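PDB 4HBR: putative periplasmic protein from Bacteroides eggerthii, which is of unknown function but belongs to the PF11396 (DUF2874) family and is probably exported to the periplasm. Local coordinates for residues D6-A11 with V44-D49; M107-Q112 with N126-Y131. One frame throughout, in Å; residues are numbered along the deposited sequence.

Interaction 1: D6-A11 with V44-D49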
loop_
_atom_site.group_PDB
_atom_site.type_symbol
_atom_site.label_atom_id
_atom_site.label_comp_id
_atom_site.label_asym_id
_atom_site.label_seq_id
_atom_site.Cartn_x
_atom_site.Cartn_y
_atom_site.Cartn_z
ATOM N N ASP A 6 22.717 5.820 -5.880
ATOM C CA ASP A 6 23.453 5.078 -4.849
ATOM C C ASP A 6 22.989 5.438 -3.439
ATOM O O ASP A 6 22.787 4.534 -2.614
ATOM C CB ASP A 6 24.973 5.308 -4.979
ATOM C CG ASP A 6 25.646 4.551 -6.115
ATOM O OD1 ASP A 6 25.203 3.417 -6.425
ATOM O OD2 ASP A 6 26.657 5.064 -6.658
ATOM N N SER A 7 22.766 6.744 -3.177
ATOM C CA SER A 7 22.314 7.253 -1.877
ATOM C C SER A 7 20.974 6.640 -1.455
ATOM O O SER A 7 20.783 6.356 -0.275
ATOM C CB SER A 7 22.208 8.775 -1.900
ATOM O OG SER A 7 21.156 9.239 -2.731
ATOM N N VAL A 8 20.060 6.445 -2.424
ATOM C CA VAL A 8 18.719 5.899 -2.227
ATOM C C VAL A 8 18.845 4.395 -1.916
ATOM O O VAL A 8 18.197 3.898 -0.988
ATOM C CB VAL A 8 17.813 6.207 -3.458
ATOM C CG1 VAL A 8 16.516 5.416 -3.423
ATOM C CG2 VAL A 8 17.516 7.700 -3.564
ATOM N N GLN A 9 19.712 3.688 -2.654
ATOM C CA GLN A 9 19.956 2.257 -2.442
ATOM C C GLN A 9 20.588 2.003 -1.060
ATOM O O GLN A 9 20.211 1.030 -0.394
ATOM C CB GLN A 9 20.834 1.687 -3.564
ATOM C CG GLN A 9 20.093 1.613 -4.905
ATOM C CD GLN A 9 20.921 0.950 -5.960
ATOM O OE1 GLN A 9 21.199 -0.248 -5.902
ATOM N NE2 GLN A 9 21.348 1.720 -6.945
ATOM N N ILE A 10 21.516 2.898 -0.615
ATOM C CA ILE A 10 22.183 2.824 0.699
ATOM C C ILE A 10 21.135 3.060 1.811
ATOM O O ILE A 10 21.118 2.326 2.810
ATOM C CB ILE A 10 23.400 3.803 0.777
ATOM C CG1 ILE A 10 24.568 3.275 -0.081
ATOM C CG2 ILE A 10 23.875 4.036 2.232
ATOM C CD1 ILE A 10 25.518 4.320 -0.595
ATOM N N ALA A 11 20.230 4.033 1.596
ATOM C CA ALA A 11 19.156 4.363 2.537
ATOM C C ALA A 11 18.205 3.176 2.760
ATOM O O ALA A 11 17.835 2.923 3.905
ATOM C CB ALA A 11 18.384 5.571 2.056
ATOM N N VAL A 44 8.707 0.750 -0.943
ATOM C CA VAL A 44 9.202 1.908 -0.180
ATOM C C VAL A 44 9.493 3.031 -1.172
ATOM O O VAL A 44 10.228 2.809 -2.130
ATOM C CB VAL A 44 10.444 1.583 0.732
ATOM C CG1 VAL A 44 10.791 2.763 1.647
ATOM C CG2 VAL A 44 10.198 0.344 1.572
ATOM N N TRP A 45 8.898 4.224 -0.948
ATOM C CA TRP A 45 9.061 5.432 -1.784
ATOM C C TRP A 45 10.143 6.315 -1.200
ATOM O O TRP A 45 10.178 6.535 0.009
ATOM C CB TRP A 45 7.747 6.233 -1.880
ATOM C CG TRP A 45 6.726 5.688 -2.833
ATOM C CD1 TRP A 45 6.338 6.240 -4.020
ATOM C CD2 TRP A 45 5.958 4.484 -2.679
ATOM N NE1 TRP A 45 5.350 5.477 -4.598
ATOM C CE2 TRP A 45 5.109 4.383 -3.807
ATOM C CE3 TRP A 45 5.852 3.517 -1.659
ATOM C CZ2 TRP A 45 4.207 3.322 -3.974
ATOM C CZ3 TRP A 45 4.922 2.499 -1.801
ATOM C CH2 TRP A 45 4.133 2.392 -2.960
ATOM N N PHE A 46 10.991 6.851 -2.062
ATOM C CA PHE A 46 12.095 7.736 -1.696
ATOM C C PHE A 46 12.124 8.986 -2.539
ATOM O O PHE A 46 11.878 8.916 -3.746
ATOM C CB PHE A 46 13.450 7.006 -1.888
ATOM C CG PHE A 46 13.737 5.890 -0.918
ATOM C CD1 PHE A 46 14.388 6.144 0.282
ATOM C CD2 PHE A 46 13.381 4.573 -1.217
ATOM C CE1 PHE A 46 14.644 5.107 1.187
ATOM C CE2 PHE A 46 13.656 3.531 -0.318
ATOM C CZ PHE A 46 14.263 3.809 0.887
ATOM N N THR A 47 12.512 10.119 -1.934
ATOM C CA THR A 47 12.788 11.351 -2.678
ATOM C C THR A 47 14.172 11.161 -3.328
ATOM O O THR A 47 14.952 10.335 -2.824
ATOM C CB THR A 47 12.763 12.598 -1.777
ATOM O OG1 THR A 47 13.826 12.534 -0.831
ATOM C CG2 THR A 47 11.427 12.829 -1.098
ATOM N N PRO A 48 14.560 11.938 -4.373
ATOM C CA PRO A 48 15.915 11.775 -4.935
ATOM C C PRO A 48 17.040 12.053 -3.911
ATOM O O PRO A 48 18.173 11.597 -4.121
ATOM C CB PRO A 48 15.934 12.787 -6.086
ATOM C CG PRO A 48 14.493 12.948 -6.462
ATOM C CD PRO A 48 13.791 12.940 -5.141
ATOM N N ASP A 49 16.712 12.734 -2.777
ATOM C CA ASP A 49 17.645 13.051 -1.688
ATOM C C ASP A 49 17.719 11.922 -0.635
ATOM O O ASP A 49 18.241 12.146 0.464
ATOM C CB ASP A 49 17.268 14.387 -1.024
ATOM C CG ASP A 49 17.478 15.595 -1.930
ATOM O OD1 ASP A 49 18.637 15.824 -2.369
ATOM O OD2 ASP A 49 16.497 16.320 -2.190
#
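Helix-on-sheet packing brings Val8 and Ala11, one turn apart on helix 6-15, against Phe46 at the end of strand 40-46 and the loop that leaves it. The backbones stay well separated, with Val8 CA 6.9 Å from Phe46 CA, and the contact is largely apolar. The two branches of Val8 divide the work. CG1, anti to the backbone N (chi1 168°), rests where the Phe46 side chain begins, 3.8 Å from its CG and as near to its CB. Val8 CG2 turns to the loop instead and lies 3.8 Å from Thr47 O and 4.0 Å from Pro48 O. One turn further along the helix, Ala11 CB approaches the far part of the ring obliquely, 3.9 Å from Phe46 CE1. From the helix backbone, Val8 O stands 4.3 Å above one face of the Phe46 ring, offset toward its rim. Phe46 CG is anti to its own carbonyl carbon (chi1 -70°), and the Val8 and Phe46 side chains slide past each other in opposite directions. Ser7 marks the border of the contact, its OG in a loose approach 4.0 Å from Pro48 O. Together the segments bury 229 Å², shared mainly between the Phe46 side chain and the loop. Leu12 and Met15, further along the same helix, also touch Phe46, while Ala50 of the loop meets Ser7, Val8 and Ala11. Trp52 of strand 52-58 adds a further neighbour to Phe46, and strand 40-46 is bonded through its backbone to strand 30-37, Phe46 with Tyr31 and Val44 with Ala33.

Interaction 2: M107-Q112 with N126-Y131; sequences MQMKYQ and NITNAY
Thr128 OG1 is gripped from two directions. It accepts from Lys110 N at 2.8 Å, nearly straight at 167°. It also donates to Asn126 OD1, 2.7 Å from Thr128 OG1. Asn126 OD1 accepts from Thr128 N as well, at 3.2 Å and in the plane of its amide; Asn126 CG is anti to its backbone N. The donor N lies two residues beyond Asn126, which defines an Asx turn. A more bent bond runs from Ile127 N to Lys110 O over 2.9 Å (141° at the hydrogen), the donor tilted from the carbonyl plane. Just before it, Tyr111 and Asn126 form an antiparallel non-hydrogen-bonded pair, the last step of the ladder between strands 109-115 and 121-126; the chain then leaves the sheet through a type II turn, Ile127 to Ala130. On the face carrying Tyr111 and Asn126, Asn126 ND2 lies 3.8 Å from Tyr111 CE2, the amide and ring planes 51° apart. The same ND2 is 3.7 Å from SE of Met109, a selenomethionine. Ile127 reaches elsewhere: CG2 meets Gln112 CB at 3.7 Å, and CD1 lies beside the extended Lys110 chain, 3.9 Å from Lys110 CE. Gln112 OE1 is held by Thr133 and Gln101.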
loop_
_atom_site.group_PDB
_atom_site.type_symbol
_atom_site.label_atom_id
_atom_site.label_comp_id
_atom_site.label_asym_id
_atom_site.label_seq_id
_atom_site.Cartn_x
_atom_site.Cartn_y
_atom_site.Cartn_z
HETATM N N MSE A 107 -21.858 -6.955 -9.785
HETATM C CA MSE A 107 -22.019 -5.538 -10.124
HETATM C C MSE A 107 -21.027 -5.147 -11.237
HETATM O O MSE A 107 -21.200 -4.123 -11.901
HETATM C CB MSE A 107 -21.759 -4.705 -8.849
HETATM C CG MSE A 107 -22.364 -3.312 -8.854
HETATM SE SE MSE A 107 -21.965 -2.390 -7.181
HETATM C CE MSE A 107 -23.259 -3.347 -6.017
ATOM N N GLN A 108 -19.963 -5.968 -11.410
ATOM C CA GLN A 108 -18.841 -5.805 -12.344
ATOM C C GLN A 108 -18.101 -4.477 -12.048
ATOM O O GLN A 108 -17.792 -3.703 -12.959
ATOM C CB GLN A 108 -19.294 -5.920 -13.811
ATOM C CG GLN A 108 -19.825 -7.316 -14.154
ATOM C CD GLN A 108 -19.992 -7.569 -15.620
ATOM O OE1 GLN A 108 -19.925 -6.665 -16.452
ATOM N NE2 GLN A 108 -20.213 -8.821 -15.971
HETATM N N MSE A 109 -17.849 -4.231 -10.748
HETATM C CA MSE A 109 -17.190 -3.043 -10.201
HETATM C C MSE A 109 -16.124 -3.421 -9.174
HETATM O O MSE A 109 -16.323 -4.358 -8.402
HETATM C CB MSE A 109 -18.204 -2.105 -9.515
HETATM C CG MSE A 109 -19.359 -1.639 -10.396
HETATM SE SE MSE A 109 -18.854 -0.228 -11.659
HETATM C CE MSE A 109 -19.954 -0.786 -13.227
ATOM N N LYS A 110 -15.013 -2.665 -9.141
ATOM C CA LYS A 110 -13.932 -2.839 -8.180
ATOM C C LYS A 110 -13.808 -1.556 -7.362
ATOM O O LYS A 110 -13.892 -0.451 -7.911
ATOM C CB LYS A 110 -12.606 -3.226 -8.865
ATOM C CG LYS A 110 -11.575 -3.772 -7.881
ATOM C CD LYS A 110 -10.417 -4.529 -8.523
ATOM C CE LYS A 110 -9.292 -4.698 -7.512
ATOM N NZ LYS A 110 -8.303 -5.737 -7.903
ATOM N N TYR A 111 -13.639 -1.705 -6.039
ATOM C CA TYR A 111 -13.561 -0.563 -5.131
ATOM C C TYR A 111 -12.312 -0.599 -4.283
ATOM O O TYR A 111 -11.762 -1.663 -4.023
ATOM C CB TYR A 111 -14.801 -0.510 -4.220
ATOM C CG TYR A 111 -16.099 -0.354 -4.987
ATOM C CD1 TYR A 111 -16.805 -1.468 -5.435
ATOM C CD2 TYR A 111 -16.632 0.910 -5.250
ATOM C CE1 TYR A 111 -18.002 -1.334 -6.134
ATOM C CE2 TYR A 111 -17.831 1.059 -5.955
ATOM C CZ TYR A 111 -18.505 -0.069 -6.411
ATOM O OH TYR A 111 -19.687 0.047 -7.106
ATOM N N GLN A 112 -11.880 0.578 -3.838
ATOM C CA GLN A 112 -10.755 0.771 -2.935
ATOM C C GLN A 112 -11.226 1.644 -1.774
ATOM O O GLN A 112 -11.752 2.750 -1.995
ATOM C CB GLN A 112 -9.560 1.400 -3.658
ATOM C CG GLN A 112 -8.338 1.583 -2.766
ATOM C CD GLN A 112 -7.151 1.967 -3.581
ATOM O OE1 GLN A 112 -6.545 1.115 -4.243
ATOM N NE2 GLN A 112 -6.806 3.254 -3.569
ATOM N N ASN A 126 -13.979 4.194 -6.647
ATOM C CA ASN A 126 -14.355 3.204 -7.642
ATOM C C ASN A 126 -13.126 3.083 -8.535
ATOM O O ASN A 126 -12.762 4.047 -9.216
ATOM C CB ASN A 126 -15.617 3.611 -8.396
ATOM C CG ASN A 126 -16.150 2.577 -9.359
ATOM O OD1 ASN A 126 -15.407 1.905 -10.063
ATOM N ND2 ASN A 126 -17.458 2.457 -9.453
ATOM N N ILE A 127 -12.427 1.942 -8.439
ATOM C CA ILE A 127 -11.180 1.701 -9.164
ATOM C C ILE A 127 -11.385 0.743 -10.347
ATOM O O ILE A 127 -10.400 0.215 -10.866
ATOM C CB ILE A 127 -10.044 1.228 -8.216
ATOM C CG1 ILE A 127 -10.387 -0.116 -7.512
ATOM C CG2 ILE A 127 -9.696 2.342 -7.214
ATOM C CD1 ILE A 127 -9.175 -0.883 -6.995
ATOM N N THR A 128 -12.644 0.576 -10.814
ATOM C CA THR A 128 -12.942 -0.245 -11.990
ATOM C C THR A 128 -12.209 0.382 -13.168
ATOM O O THR A 128 -12.390 1.586 -13.410
ATOM C CB THR A 128 -14.476 -0.337 -12.260
ATOM O OG1 THR A 128 -15.183 -0.573 -11.046
ATOM C CG2 THR A 128 -14.833 -1.405 -13.286
ATOM N N ASN A 129 -11.351 -0.409 -13.862
ATOM C CA ASN A 129 -10.576 0.011 -15.049
ATOM C C ASN A 129 -9.527 1.106 -14.723
ATOM O O ASN A 129 -9.123 1.844 -15.623
ATOM C CB ASN A 129 -11.501 0.508 -16.203
ATOM C CG ASN A 129 -12.692 -0.357 -16.540
ATOM O OD1 ASN A 129 -13.837 0.115 -16.609
ATOM N ND2 ASN A 129 -12.455 -1.613 -16.828
ATOM N N ALA A 130 -9.101 1.222 -13.450
ATOM C CA ALA A 130 -8.102 2.209 -13.028
ATOM C C ALA A 130 -6.799 1.503 -12.729
ATOM O O ALA A 130 -6.834 0.315 -12.427
ATOM C CB ALA A 130 -8.596 2.963 -11.808
ATOM N N TYR A 131 -5.649 2.185 -12.879
ATOM C CA TYR A 131 -4.351 1.551 -12.575
ATOM C C TYR A 131 -3.609 2.362 -11.512
ATOM O O TYR A 131 -4.025 3.467 -11.180
ATOM C CB TYR A 131 -3.460 1.346 -13.829
ATOM C CG TYR A 131 -4.192 1.379 -15.151
ATOM C CD1 TYR A 131 -5.171 0.435 -15.452
ATOM C CD2 TYR A 131 -3.852 2.302 -16.136
ATOM C CE1 TYR A 131 -5.864 0.468 -16.662
ATOM C CE2 TYR A 131 -4.511 2.321 -17.368
ATOM C CZ TYR A 131 -5.521 1.404 -17.624
ATOM O OH TYR A 131 -6.190 1.393 -18.824
#

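Overall arrangement
From the N terminus, helix 6-15 comes first, and interaction 1 joins it to the end of strand 40-46, closing a loop of 32 residues that contains strands 23-27 and 30-37. The chain then passes through strand 52-58, helix 67-75 and strands 82-90 and 97-104 before interaction 2 opens at 107-112. This second loop is short, 13 residues that include most of strand 121-126, and it closes where the chain leaves that outermost strand on its way to helix 136-139. The contacts follow in series, neither nesting nor crossing. Their centres are 32 Å apart, on opposite sides of the chain's centre, yet both reach the same antiparallel sheet, interaction 1 at interior strand 40-46 and interaction 2 at its edge.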